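Local coordinates for protein amidohydrolase (Staphylococcus aureus, PDB 3NUR) that is a putative metal-dependent amidohydrolase that probably hydrolyses carbon-nitrogen bonds, though its substrate is not known, at residues A[235-240]-A[276-281]; A[230-235]-A[256-261]. All coordinates share one frame; numbering follows the deposited sequence. Where two conformers were deposited one is given.

Contact 1: residues A[235-240]-A[276-281]; sequences LVLSGI and HSVSYY
The phenol oxygen of Tyr281, whose ring root packs against Val236, is gripped twice: it accepts the backbone N-H of His276 (N to OH 3.2 Å, N-H...O 148°), and it is hydrogen-bonded to OD1 of Asp242. With both partners on the hydroxyl, the far end of the ring is held in place, and the near end (CB, CG and CD2) is the part Val236 packs on. Val236 leaves its backbone toward the second helix. Having swung anti to the backbone N (chi1 167°), its CG1 methyl meets the ring slantwise, 3.6 Å from Tyr281 CD2, while CG2 rests against Tyr281 CB at 3.9 Å. Both methyls lie on the same side of Tyr281 CB, with CG1 reaching further over toward CG and CD2. A turn earlier in the second helix, Val278 adds a smaller apolar touch, CG2 lying 4.0 Å from Leu237 CD2; the leucine leaves its backbone heading away and reaches the valine through its branched tip. Helix 223-237 ends here in a Schellman motif, with Gly239 at positive phi, and Ser238 OG bonds back to Leu235 O at 3.0 Å, above the carbonyl plane. Phe241 of helix 240-243 touches both Val236 and Tyr281. Packing of the C-terminal end of helix 223-237 on the first turn of helix 278-284, two short helices and a strand later, is in keeping with the helical layer of a TIM barrel.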
loop_
_atom_site.group_PDB
_atom_site.type_symbol
_atom_site.label_atom_id
_atom_site.label_comp_id
_atom_site.label_asym_id
_atom_site.label_seq_id
_atom_site.Cartn_x
_atom_site.Cartn_y
_atom_site.Cartn_z
ATOM N N LEU A 235 -11.161 -4.736 -8.067
ATOM C CA LEU A 235 -11.537 -3.328 -7.919
ATOM C C LEU A 235 -11.734 -2.656 -9.275
ATOM O O LEU A 235 -12.731 -1.984 -9.492
ATOM C CB LEU A 235 -10.513 -2.570 -7.055
ATOM C CG LEU A 235 -10.239 -3.141 -5.635
ATOM C CD1 LEU A 235 -9.277 -2.231 -4.861
ATOM C CD2 LEU A 235 -11.522 -3.308 -4.826
ATOM N N VAL A 236 -10.847 -2.939 -10.219
ATOM C CA VAL A 236 -10.937 -2.411 -11.575
ATOM C C VAL A 236 -12.159 -2.994 -12.298
ATOM O O VAL A 236 -12.937 -2.233 -12.858
ATOM C CB VAL A 236 -9.615 -2.659 -12.349
ATOM C CG1 VAL A 236 -9.777 -2.402 -13.847
ATOM C CG2 VAL A 236 -8.474 -1.823 -11.769
ATOM N N LEU A 237 -12.291 -4.335 -12.322
ATOM C CA LEU A 237 -13.386 -5.032 -13.012
ATOM C C LEU A 237 -14.777 -4.667 -12.502
ATOM O O LEU A 237 -15.730 -4.691 -13.287
ATOM C CB LEU A 237 -13.184 -6.569 -13.007
ATOM C CG LEU A 237 -11.896 -7.099 -13.651
ATOM C CD1 LEU A 237 -11.820 -8.613 -13.530
ATOM C CD2 LEU A 237 -11.758 -6.651 -15.122
ATOM N N SER A 238 -14.882 -4.299 -11.211
ATOM C CA SER A 238 -16.164 -3.889 -10.600
ATOM C C SER A 238 -16.606 -2.454 -11.000
ATOM O O SER A 238 -17.709 -2.036 -10.630
ATOM C CB SER A 238 -16.115 -4.017 -9.083
ATOM O OG SER A 238 -15.360 -2.974 -8.485
ATOM N N GLY A 239 -15.738 -1.717 -11.704
ATOM C CA GLY A 239 -16.033 -0.361 -12.170
ATOM C C GLY A 239 -15.850 0.782 -11.190
ATOM O O GLY A 239 -16.345 1.892 -11.438
ATOM N N ILE A 240 -15.082 0.553 -10.106
ATOM C CA ILE A 240 -14.808 1.575 -9.081
ATOM C C ILE A 240 -14.199 2.844 -9.734
ATOM O O ILE A 240 -14.582 3.964 -9.387
ATOM C CB ILE A 240 -13.876 0.985 -7.971
ATOM C CG1 ILE A 240 -14.705 0.154 -6.943
ATOM C CG2 ILE A 240 -13.030 2.090 -7.267
ATOM C CD1 ILE A 240 -13.874 -0.652 -5.963
ATOM N N HIS A 276 -12.996 1.890 -20.182
ATOM C CA HIS A 276 -11.651 1.808 -20.742
ATOM C C HIS A 276 -11.139 0.375 -20.777
ATOM O O HIS A 276 -11.741 -0.512 -20.161
ATOM C CB HIS A 276 -10.686 2.649 -19.875
ATOM C CG HIS A 276 -11.178 4.047 -19.604
ATOM N ND1 HIS A 276 -11.103 5.035 -20.569
ATOM C CD2 HIS A 276 -11.783 4.552 -18.501
ATOM C CE1 HIS A 276 -11.639 6.120 -20.018
ATOM N NE2 HIS A 276 -12.089 5.870 -18.783
ATOM N N SER A 277 -9.989 0.163 -21.455
ATOM C CA SER A 277 -9.362 -1.161 -21.474
ATOM C C SER A 277 -8.865 -1.449 -20.052
ATOM O O SER A 277 -8.642 -0.506 -19.277
ATOM C CB SER A 277 -8.196 -1.198 -22.453
ATOM O OG SER A 277 -7.077 -0.482 -21.954
ATOM N N VAL A 278 -8.680 -2.732 -19.703
ATOM C CA VAL A 278 -8.208 -3.112 -18.364
ATOM C C VAL A 278 -6.862 -2.434 -18.018
ATOM O O VAL A 278 -6.723 -1.865 -16.923
ATOM C CB VAL A 278 -8.174 -4.659 -18.195
ATOM C CG1 VAL A 278 -7.419 -5.074 -16.929
ATOM C CG2 VAL A 278 -9.586 -5.241 -18.195
ATOM N N SER A 279 -5.889 -2.454 -18.963
ATOM C CA SER A 279 -4.562 -1.866 -18.732
ATOM C C SER A 279 -4.610 -0.369 -18.473
ATOM O O SER A 279 -3.784 0.138 -17.713
ATOM C CB SER A 279 -3.609 -2.178 -19.882
ATOM O OG SER A 279 -3.950 -1.481 -21.067
ATOM N N TYR A 280 -5.588 0.338 -19.089
ATOM C CA TYR A 280 -5.762 1.787 -18.906
ATOM C C TYR A 280 -5.855 2.180 -17.428
ATOM O O TYR A 280 -5.228 3.165 -17.013
ATOM C CB TYR A 280 -6.997 2.294 -19.672
ATOM C CG TYR A 280 -7.144 3.798 -19.602
ATOM C CD1 TYR A 280 -6.525 4.619 -20.534
ATOM C CD2 TYR A 280 -7.922 4.398 -18.615
ATOM C CE1 TYR A 280 -6.631 6.004 -20.460
ATOM C CE2 TYR A 280 -8.044 5.787 -18.535
ATOM C CZ TYR A 280 -7.395 6.584 -19.464
ATOM O OH TYR A 280 -7.530 7.948 -19.448
ATOM N N TYR A 281 -6.631 1.424 -16.639
ATOM C CA TYR A 281 -6.792 1.726 -15.204
ATOM C C TYR A 281 -5.491 1.610 -14.424
ATOM O O TYR A 281 -5.233 2.429 -13.552
ATOM C CB TYR A 281 -7.871 0.869 -14.574
ATOM C CG TYR A 281 -9.214 1.068 -15.226
ATOM C CD1 TYR A 281 -10.040 2.131 -14.855
ATOM C CD2 TYR A 281 -9.643 0.235 -16.252
ATOM C CE1 TYR A 281 -11.301 2.293 -15.421
ATOM C CE2 TYR A 281 -10.897 0.390 -16.833
ATOM C CZ TYR A 281 -11.715 1.432 -16.426
ATOM O OH TYR A 281 -12.940 1.604 -17.013
#

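Contact 2: residues A[230-235]-A[256-261]; sequences IHAIHL and EFIPFF
Apolar packing alone joins Ala232 and Ile233 of helix 223-237 to Ile258 in the loop that follows strand 249-251. Ile258 aims at the helix and serves both residues with one branch: its CD1 methyl lies 3.8 Å from Ala232 CB, and its CG1 methylene sits 3.9 Å from Ile233 CD1. The longer branches of the two isoleucines overlap head to tail; Ile233 CG1 is 4.1 Å from Ile258 CD1. Both chains take the same shape, with CG1 anti to the carbonyl carbon (chi1 -65° for Ile233, -63° for Ile258), which sends the ethyl arm of each across the gap. The small alanine lets the methyl of Ile258 come close to the helix surface. Phe282 touches both isoleucines and Ile251 backs Ile258, so strand and neighbouring helix complete the apolar cluster.

Between the two segments there are no polar bonds; each has its own backbone bonds. Within the helix, His234 N binds Ile230 O at 2.9 Å, and in the loop Phe261 N closes a turn on Ile258 O at 3.0 Å. The carboxylate of Glu256 turns away from the isoleucines and is bonded to His253 and to His225, the latter on helix 223-237, so a polar link also ties the loop to that helix. A loop leaving the C-terminal end of a barrel strand and laid against the preceding outer helix is consistent with the TIM barrel of the amidohydrolases, in which such loops follow the strands.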
loop_
_atom_site.group_PDB
_atom_site.type_symbol
_atom_site.label_atom_id
_atom_site.label_comp_id
_atom_site.label_asym_id
_atom_site.label_seq_id
_atom_site.Cartn_x
_atom_site.Cartn_y
_atom_site.Cartn_z
ATOM N N ILE A 230 -4.814 -9.922 -7.360
ATOM C CA ILE A 230 -6.168 -10.367 -7.721
ATOM C C ILE A 230 -7.196 -9.389 -7.132
ATOM O O ILE A 230 -8.138 -8.991 -7.831
ATOM C CB ILE A 230 -6.369 -11.860 -7.316
ATOM C CG1 ILE A 230 -5.505 -12.781 -8.229
ATOM C CG2 ILE A 230 -7.857 -12.282 -7.321
ATOM C CD1 ILE A 230 -5.421 -14.282 -7.806
ATOM N N HIS A 231 -6.989 -8.959 -5.884
ATOM C CA HIS A 231 -7.845 -8.007 -5.186
ATOM C C HIS A 231 -7.879 -6.681 -5.968
ATOM O O HIS A 231 -8.957 -6.180 -6.254
ATOM C CB HIS A 231 -7.309 -7.758 -3.764
ATOM C CG HIS A 231 -8.285 -7.073 -2.846
ATOM N ND1 HIS A 231 -8.015 -6.947 -1.506
ATOM C CD2 HIS A 231 -9.510 -6.538 -3.095
ATOM C CE1 HIS A 231 -9.072 -6.337 -0.975
ATOM N NE2 HIS A 231 -9.980 -6.043 -1.898
ATOM N N ALA A 232 -6.710 -6.151 -6.374
ATOM C CA ALA A 232 -6.684 -4.909 -7.141
ATOM C C ALA A 232 -7.453 -5.069 -8.472
ATOM O O ALA A 232 -8.174 -4.158 -8.843
ATOM C CB ALA A 232 -5.247 -4.454 -7.389
ATOM N N ILE A 233 -7.324 -6.228 -9.164
ATOM C CA ILE A 233 -8.047 -6.484 -10.420
ATOM C C ILE A 233 -9.556 -6.494 -10.169
ATOM O O ILE A 233 -10.286 -5.921 -10.959
ATOM C CB ILE A 233 -7.531 -7.759 -11.140
ATOM C CG1 ILE A 233 -6.057 -7.549 -11.583
ATOM C CG2 ILE A 233 -8.414 -8.077 -12.369
ATOM C CD1 ILE A 233 -5.283 -8.909 -11.750
ATOM N N HIS A 234 -10.019 -7.102 -9.057
ATOM C CA HIS A 234 -11.446 -7.088 -8.700
ATOM C C HIS A 234 -11.959 -5.638 -8.655
ATOM O O HIS A 234 -13.050 -5.347 -9.141
ATOM C CB HIS A 234 -11.644 -7.712 -7.305
ATOM C CG HIS A 234 -11.928 -9.175 -7.337
ATOM N ND1 HIS A 234 -13.204 -9.662 -7.098
ATOM C CD2 HIS A 234 -11.087 -10.218 -7.535
ATOM C CE1 HIS A 234 -13.107 -10.980 -7.170
ATOM N NE2 HIS A 234 -11.854 -11.366 -7.442
ATOM N N LEU A 235 -11.161 -4.736 -8.067
ATOM C CA LEU A 235 -11.537 -3.328 -7.919
ATOM C C LEU A 235 -11.734 -2.656 -9.275
ATOM O O LEU A 235 -12.731 -1.984 -9.492
ATOM C CB LEU A 235 -10.513 -2.570 -7.055
ATOM C CG LEU A 235 -10.239 -3.141 -5.635
ATOM C CD1 LEU A 235 -9.277 -2.231 -4.861
ATOM C CD2 LEU A 235 -11.522 -3.308 -4.826
ATOM N N GLU A 256 2.540 -6.326 -7.628
ATOM C CA GLU A 256 1.880 -7.566 -7.164
ATOM C C GLU A 256 1.486 -8.474 -8.332
ATOM O O GLU A 256 0.370 -9.014 -8.368
ATOM C CB GLU A 256 0.648 -7.195 -6.295
ATOM C CG GLU A 256 0.958 -6.166 -5.198
ATOM C CD GLU A 256 1.797 -6.624 -4.016
ATOM O OE1 GLU A 256 2.328 -7.757 -4.047
ATOM O OE2 GLU A 256 1.880 -5.861 -3.023
ATOM N N PHE A 257 2.444 -8.646 -9.260
ATOM C CA PHE A 257 2.430 -9.439 -10.502
ATOM C C PHE A 257 1.644 -8.831 -11.657
ATOM O O PHE A 257 1.814 -9.285 -12.788
ATOM C CB PHE A 257 1.896 -10.854 -10.272
ATOM C CG PHE A 257 2.757 -11.728 -9.409
ATOM C CD1 PHE A 257 3.729 -12.550 -9.979
ATOM C CD2 PHE A 257 2.555 -11.788 -8.032
ATOM C CE1 PHE A 257 4.486 -13.406 -9.187
ATOM C CE2 PHE A 257 3.321 -12.640 -7.237
ATOM C CZ PHE A 257 4.255 -13.467 -7.829
ATOM N N ILE A 258 0.744 -7.866 -11.386
ATOM C CA ILE A 258 -0.115 -7.302 -12.443
ATOM C C ILE A 258 0.654 -6.803 -13.710
ATOM O O ILE A 258 0.226 -7.152 -14.819
ATOM C CB ILE A 258 -1.101 -6.232 -11.905
ATOM C CG1 ILE A 258 -2.074 -6.866 -10.899
ATOM C CG2 ILE A 258 -1.907 -5.582 -13.097
ATOM C CD1 ILE A 258 -2.686 -5.822 -9.916
ATOM N N PRO A 259 1.779 -6.046 -13.588
ATOM C CA PRO A 259 2.477 -5.580 -14.800
ATOM C C PRO A 259 2.974 -6.674 -15.727
ATOM O O PRO A 259 3.183 -6.400 -16.905
ATOM C CB PRO A 259 3.638 -4.737 -14.245
ATOM C CG PRO A 259 3.127 -4.268 -12.903
ATOM C CD PRO A 259 2.430 -5.496 -12.372
ATOM N N PHE A 260 3.142 -7.909 -15.216
ATOM C CA PHE A 260 3.596 -9.035 -16.034
ATOM C C PHE A 260 2.553 -9.398 -17.119
ATOM O O PHE A 260 2.915 -9.896 -18.194
ATOM C CB PHE A 260 3.897 -10.256 -15.131
ATOM C CG PHE A 260 4.407 -11.486 -15.861
ATOM C CD1 PHE A 260 5.760 -11.644 -16.130
ATOM C CD2 PHE A 260 3.538 -12.508 -16.230
ATOM C CE1 PHE A 260 6.230 -12.789 -16.802
ATOM C CE2 PHE A 260 4.007 -13.644 -16.911
ATOM C CZ PHE A 260 5.349 -13.779 -17.174
ATOM N N PHE A 261 1.264 -9.133 -16.839
ATOM C CA PHE A 261 0.174 -9.553 -17.725
ATOM C C PHE A 261 -0.714 -8.452 -18.303
ATOM O O PHE A 261 -1.807 -8.774 -18.773
ATOM C CB PHE A 261 -0.685 -10.574 -16.937
ATOM C CG PHE A 261 -0.730 -11.960 -17.530
ATOM C CD1 PHE A 261 0.441 -12.605 -17.927
ATOM C CD2 PHE A 261 -1.933 -12.651 -17.632
ATOM C CE1 PHE A 261 0.398 -13.898 -18.464
ATOM C CE2 PHE A 261 -1.966 -13.958 -18.126
ATOM C CZ PHE A 261 -0.803 -14.561 -18.563
#

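Overall arrangement
Both contacts use helix 223-237 and lie on the same side of the chain's centre, their own centres about 11 Å apart. They overlap at Leu235, yet draw on successive turns: contact 1 takes the C-terminal end of the helix and contact 2 the turn before. Contact 2 is nearer the middle of the molecule, about 13 Å from the chain's centre against about 18 Å, and both are largely buried. Helix 278-284 belongs to each, directly in contact 1 and through Phe282 beside contact 2. Their chemistry differs in what surrounds the apolar core: aliphatic side chains alone pack in contact 2, whereas contact 1 places an aromatic ring whose hydroxyl is held by polar partners.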